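Local coordinates for protein 336aa long hypothetical dTDP-glucose 4,6-dehydratase (Pyrococcus horikoshii, PDB 2HUN) that probably acts as a dTDP-glucose 4,6-dehydratase, a lyase that binds NAD(+) in a Rossmann fold, at residues I197-L203 and R325-P331; Y219-R225 and W294-Y298. One frame throughout, in Å; residues are numbered along the deposited sequence.

Contact 1 of 2, residues I197-L203 and R325-P331; sequences IRASLGL and RILHPTP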
# COMPACT_ATOMS: atom_id res chain seq x y z
N ILE A 197 3.23 -18.90 31.46
CA ILE A 197 3.70 -20.28 31.45
C ILE A 197 4.97 -20.46 32.28
O ILE A 197 5.02 -21.29 33.20
CB ILE A 197 3.96 -20.76 30.01
CG1 ILE A 197 2.62 -20.90 29.27
CG2 ILE A 197 4.73 -22.08 30.01
CD1 ILE A 197 2.75 -21.21 27.80
N ARG A 198 6.01 -19.70 31.96
CA ARG A 198 7.27 -19.79 32.69
C ARG A 198 7.13 -19.50 34.18
O ARG A 198 7.73 -20.19 35.00
CB ARG A 198 8.31 -18.86 32.07
CG ARG A 198 8.83 -19.32 30.71
CD ARG A 198 9.80 -18.30 30.11
NE ARG A 198 11.05 -18.18 30.86
CZ ARG A 198 12.07 -19.03 30.76
NH1 ARG A 198 12.00 -20.06 29.93
NH2 ARG A 198 13.16 -18.84 31.49
N ALA A 199 6.34 -18.49 34.53
CA ALA A 199 6.16 -18.13 35.93
C ALA A 199 5.46 -19.24 36.70
O ALA A 199 5.79 -19.52 37.85
CB ALA A 199 5.37 -16.83 36.04
N SER A 200 4.48 -19.89 36.06
CA SER A 200 3.76 -20.97 36.72
C SER A 200 4.70 -22.16 36.94
O SER A 200 4.40 -23.06 37.73
CB SER A 200 2.57 -21.42 35.87
OG SER A 200 3.00 -22.12 34.71
N LEU A 201 5.84 -22.14 36.25
CA LEU A 201 6.83 -23.20 36.36
C LEU A 201 8.07 -22.75 37.12
O LEU A 201 9.12 -23.40 37.06
CB LEU A 201 7.25 -23.68 34.97
CG LEU A 201 6.22 -24.49 34.18
CD1 LEU A 201 6.71 -24.70 32.76
CD2 LEU A 201 5.97 -25.82 34.88
N GLY A 202 7.95 -21.64 37.83
CA GLY A 202 9.07 -21.12 38.60
C GLY A 202 10.31 -20.80 37.78
O GLY A 202 11.41 -20.77 38.32
N LEU A 203 10.14 -20.56 36.48
CA LEU A 203 11.27 -20.24 35.62
C LEU A 203 11.52 -18.73 35.59
O LEU A 203 10.60 -17.93 35.74
CB LEU A 203 11.02 -20.74 34.19
CG LEU A 203 10.80 -22.25 34.02
CD1 LEU A 203 10.54 -22.58 32.56
CD2 LEU A 203 12.02 -23.00 34.52
N ARG A 325 13.36 -23.66 24.04
CA ARG A 325 13.71 -22.26 24.18
C ARG A 325 12.81 -21.59 25.23
O ARG A 325 13.21 -20.69 25.96
CB ARG A 325 13.43 -21.63 22.81
CG ARG A 325 14.13 -20.30 22.56
CD ARG A 325 14.36 -20.07 21.07
NE ARG A 325 14.39 -21.36 20.36
CZ ARG A 325 14.50 -21.36 19.02
NH1 ARG A 325 14.58 -20.23 18.35
NH2 ARG A 325 14.54 -22.53 18.37
N ILE A 326 11.54 -22.06 25.23
CA ILE A 326 10.51 -21.43 26.05
C ILE A 326 10.55 -21.92 27.50
O ILE A 326 10.25 -21.18 28.43
CB ILE A 326 9.16 -21.75 25.39
CG1 ILE A 326 9.03 -20.99 24.07
CG2 ILE A 326 8.00 -21.32 26.31
CD1 ILE A 326 7.86 -21.50 23.22
N LEU A 327 10.88 -23.21 27.68
CA LEU A 327 10.96 -23.75 29.04
C LEU A 327 12.39 -23.77 29.59
O LEU A 327 12.66 -24.23 30.70
CB LEU A 327 10.39 -25.16 29.03
CG LEU A 327 8.90 -25.22 28.69
CD1 LEU A 327 8.20 -26.44 29.29
CD2 LEU A 327 8.12 -24.00 29.20
N HIS A 328 13.31 -23.29 28.77
CA HIS A 328 14.73 -23.29 29.13
C HIS A 328 14.98 -22.42 30.38
O HIS A 328 14.43 -21.33 30.51
CB HIS A 328 15.55 -22.74 27.96
CG HIS A 328 17.00 -23.15 27.99
ND1 HIS A 328 17.88 -22.68 28.94
CD2 HIS A 328 17.71 -23.96 27.17
CE1 HIS A 328 19.07 -23.20 28.71
NE2 HIS A 328 19.00 -23.97 27.65
N PRO A 329 15.82 -22.90 31.30
CA PRO A 329 16.13 -22.17 32.54
C PRO A 329 16.81 -20.81 32.29
O PRO A 329 16.52 -19.82 32.97
CB PRO A 329 17.09 -23.11 33.28
CG PRO A 329 16.89 -24.45 32.64
CD PRO A 329 16.59 -24.15 31.21
N THR A 330 17.72 -20.80 31.32
CA THR A 330 18.50 -19.61 30.95
C THR A 330 18.47 -19.35 29.44
O THR A 330 19.50 -19.41 28.77
CB THR A 330 19.99 -19.78 31.34
OG1 THR A 330 20.57 -20.82 30.55
CG2 THR A 330 20.12 -20.15 32.80
N PRO A 331 17.29 -19.03 28.88
CA PRO A 331 17.17 -18.77 27.44
C PRO A 331 17.94 -17.57 26.89
O PRO A 331 18.29 -17.55 25.71
CB PRO A 331 15.67 -18.56 27.26
CG PRO A 331 15.26 -17.96 28.57
CD PRO A 331 16.01 -18.81 29.57
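A helix that ends in a Schellman motif, with a C-terminal loop laid along its last turn, illustrates how one arginine can gather the backbone carbonyls of a piece of chain with no regular structure of its own. Helix 191-200 is closed at Gly202, the C-prime residue with positive phi: Leu203 N bonds to Arg198 O at 2.9 Å and Gly202 N to Ala199 O at 3.0 Å. The reversal brings Leu203 round to face the loop 325-331. Between the helix and this loop reaches Arg198, whose CA-to-CB bond points sideways but whose guanidinium ends among backbone carbonyls. Its NH1 donates to Ile326 O at 2.6 Å and to His328 O at 2.8 Å, while Arg198 NH2 shares His328 O at 3.0 Å. These acceptors lie near the guanidinium plane, where its N-H groups point; Pro331 covers one face, its CD 3.4 Å from Arg198 NH2. Another NH2 bond, to Lys204 O, ties the same group to the chain just beyond the helix. Beside this polar centre Leu327 supplies the apolar part. Its CD2 meets Ile197 CG2 at 4.0 Å and Leu201 CD1 at 3.9 Å, and Leu203 CD1 lies 4.4 Å from Leu327 CB. Within the loop, Thr330 N hydrogen-bonds to His328 ND1 at 3.0 Å, a link local to the loop. The contact lies away from the NAD site and joins the C-terminal tail to a helix end, a case of arginine-to-carbonyl bonding at a Schellman-terminated helix.

Contact 2 of 2, residues Y219-R225 and W294-Y298; sequences YVEDHVR and WRPKY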
# COMPACT_ATOMS: atom_id res chain seq x y z
N TYR A 219 -6.91 -6.42 24.85
CA TYR A 219 -7.45 -7.76 25.10
C TYR A 219 -8.17 -8.21 23.83
O TYR A 219 -8.97 -7.47 23.28
CB TYR A 219 -8.43 -7.74 26.28
CG TYR A 219 -8.88 -9.14 26.70
CD1 TYR A 219 -7.94 -10.11 27.05
CD2 TYR A 219 -10.23 -9.49 26.69
CE1 TYR A 219 -8.34 -11.41 27.38
CE2 TYR A 219 -10.64 -10.78 27.02
CZ TYR A 219 -9.69 -11.74 27.36
OH TYR A 219 -10.07 -13.02 27.65
N VAL A 220 -7.86 -9.42 23.37
CA VAL A 220 -8.45 -9.92 22.13
C VAL A 220 -9.97 -9.81 22.04
O VAL A 220 -10.50 -9.44 20.99
CB VAL A 220 -8.01 -11.39 21.84
CG1 VAL A 220 -8.64 -12.34 22.87
CG2 VAL A 220 -8.40 -11.77 20.42
N GLU A 221 -10.69 -10.11 23.12
CA GLU A 221 -12.15 -10.01 23.06
C GLU A 221 -12.58 -8.57 22.74
O GLU A 221 -13.59 -8.36 22.05
CB GLU A 221 -12.80 -10.47 24.36
CG GLU A 221 -14.31 -10.69 24.23
CD GLU A 221 -14.99 -10.93 25.57
OE1 GLU A 221 -14.53 -11.81 26.33
OE2 GLU A 221 -15.99 -10.24 25.87
N ASP A 222 -11.83 -7.59 23.24
CA ASP A 222 -12.15 -6.18 22.98
C ASP A 222 -11.91 -5.86 21.51
O ASP A 222 -12.63 -5.06 20.92
CB ASP A 222 -11.30 -5.25 23.85
CG ASP A 222 -11.97 -4.93 25.17
OD1 ASP A 222 -13.21 -4.84 25.21
OD2 ASP A 222 -11.24 -4.75 26.18
N HIS A 223 -10.88 -6.47 20.92
CA HIS A 223 -10.59 -6.26 19.51
C HIS A 223 -11.79 -6.86 18.77
O HIS A 223 -12.36 -6.24 17.87
CB HIS A 223 -9.30 -6.99 19.10
CG HIS A 223 -8.97 -6.87 17.64
ND1 HIS A 223 -8.18 -7.79 16.98
CD2 HIS A 223 -9.30 -5.93 16.72
CE1 HIS A 223 -8.04 -7.43 15.72
NE2 HIS A 223 -8.71 -6.30 15.54
N VAL A 224 -12.18 -8.06 19.17
CA VAL A 224 -13.31 -8.78 18.57
C VAL A 224 -14.58 -7.94 18.62
O VAL A 224 -15.31 -7.86 17.62
CB VAL A 224 -13.55 -10.13 19.30
CG1 VAL A 224 -14.94 -10.64 19.01
CG2 VAL A 224 -12.52 -11.16 18.82
N ARG A 225 -14.85 -7.32 19.76
CA ARG A 225 -16.04 -6.49 19.91
C ARG A 225 -15.99 -5.30 18.95
O ARG A 225 -17.01 -4.91 18.38
CB ARG A 225 -16.17 -6.00 21.36
CG ARG A 225 -16.63 -7.10 22.33
CD ARG A 225 -16.49 -6.69 23.79
NE ARG A 225 -16.87 -7.77 24.71
CZ ARG A 225 -18.13 -8.11 24.99
NH1 ARG A 225 -19.14 -7.47 24.43
NH2 ARG A 225 -18.37 -9.12 25.82
N TRP A 294 -17.26 2.79 20.40
CA TRP A 294 -16.49 1.67 20.92
C TRP A 294 -15.60 2.08 22.09
O TRP A 294 -14.91 3.09 22.03
CB TRP A 294 -15.58 1.08 19.84
CG TRP A 294 -14.71 -0.02 20.40
CD1 TRP A 294 -15.09 -1.29 20.73
CD2 TRP A 294 -13.33 0.09 20.77
NE1 TRP A 294 -14.04 -1.98 21.28
CE2 TRP A 294 -12.94 -1.16 21.32
CE3 TRP A 294 -12.37 1.12 20.70
CZ2 TRP A 294 -11.65 -1.40 21.79
CZ3 TRP A 294 -11.09 0.87 21.17
CH2 TRP A 294 -10.74 -0.38 21.70
N ARG A 295 -15.62 1.27 23.15
CA ARG A 295 -14.80 1.49 24.34
C ARG A 295 -14.30 0.12 24.81
O ARG A 295 -15.00 -0.89 24.65
CB ARG A 295 -15.62 2.11 25.48
CG ARG A 295 -16.30 3.45 25.18
CD ARG A 295 -15.37 4.62 25.42
NE ARG A 295 -16.08 5.90 25.30
CZ ARG A 295 -15.52 7.09 25.44
NH1 ARG A 295 -14.22 7.17 25.71
NH2 ARG A 295 -16.24 8.19 25.30
N PRO A 296 -13.09 0.05 25.38
CA PRO A 296 -12.64 -1.27 25.84
C PRO A 296 -13.56 -1.70 26.98
O PRO A 296 -13.97 -0.87 27.80
CB PRO A 296 -11.21 -1.00 26.32
CG PRO A 296 -10.77 0.10 25.41
CD PRO A 296 -11.98 1.02 25.40
N LYS A 297 -13.89 -2.99 27.03
CA LYS A 297 -14.76 -3.51 28.08
C LYS A 297 -13.96 -3.97 29.30
O LYS A 297 -14.47 -4.01 30.42
CB LYS A 297 -15.58 -4.69 27.53
CG LYS A 297 -16.42 -5.43 28.57
CD LYS A 297 -17.12 -6.64 27.95
CE LYS A 297 -17.92 -7.41 29.00
NZ LYS A 297 -18.99 -6.58 29.61
N TYR A 298 -12.70 -4.29 29.07
CA TYR A 298 -11.82 -4.78 30.13
C TYR A 298 -10.61 -3.87 30.32
O TYR A 298 -10.10 -3.31 29.35
CB TYR A 298 -11.31 -6.18 29.78
CG TYR A 298 -12.39 -7.17 29.40
CD1 TYR A 298 -13.23 -7.73 30.36
CD2 TYR A 298 -12.57 -7.55 28.07
CE1 TYR A 298 -14.23 -8.64 30.01
CE2 TYR A 298 -13.57 -8.45 27.71
CZ TYR A 298 -14.39 -8.99 28.68
OH TYR A 298 -15.37 -9.88 28.31
O HOH W 1 -15.15 -3.49 23.60
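An acidic side chain near a helix N-terminus can hold a passing loop by its backbone, as Asp222 does here. The loop enters with Trp294, whose NE1 makes a weak hydrogen bond to Asp222 O at 3.4 Å. Arg295 points its CA-to-CB bond away from the helix, yet its O accepts from a water, at 2.8 Å, that also donates to Asp222 OD1 at 2.9 Å. Pro296 carries the chain past the carboxylate, its CB 3.8 Å from Asp222 OD2. Next, Lys297 N donates to Asp222 OD1 at 2.7 Å, and Lys297 CD lies over one face of the Arg225 guanidinium, 3.4 Å from NE. Finally, Tyr298 N bonds to Asp222 OD2 at 3.3 Å, Tyr298 OH donates to Glu221 OE2 at 2.5 Å, the oxygen already salt-bridged to Arg225, and the Tyr298 ring face receives the Tyr219 edge in an offset edge-to-face pair. Lys306 of helix 300-313 touches Tyr219, Glu221 and Tyr298, while Val220 and His223 pack against helix 14-26 and strand 172-182.

The two contacts show one principle at different places in the fold: a loop without regular structure is held to a helix through its backbone. Contact 1 is peripheral, its centre about 25 Å from that of the chain, whereas contact 2, at about 12 Å, lies nearer the middle; both are partly buried. They use different helices, and at opposite ends, 191-200 at its C-terminus and 220-233 at its first turns. The chemistry is reversed as well: a cationic side chain donates to carbonyls in contact 1, an anionic one accepts from amides in contact 2. Their centres are about 29 Å apart, without touching, and contact 2 is nested within the chain loop closed by contact 1.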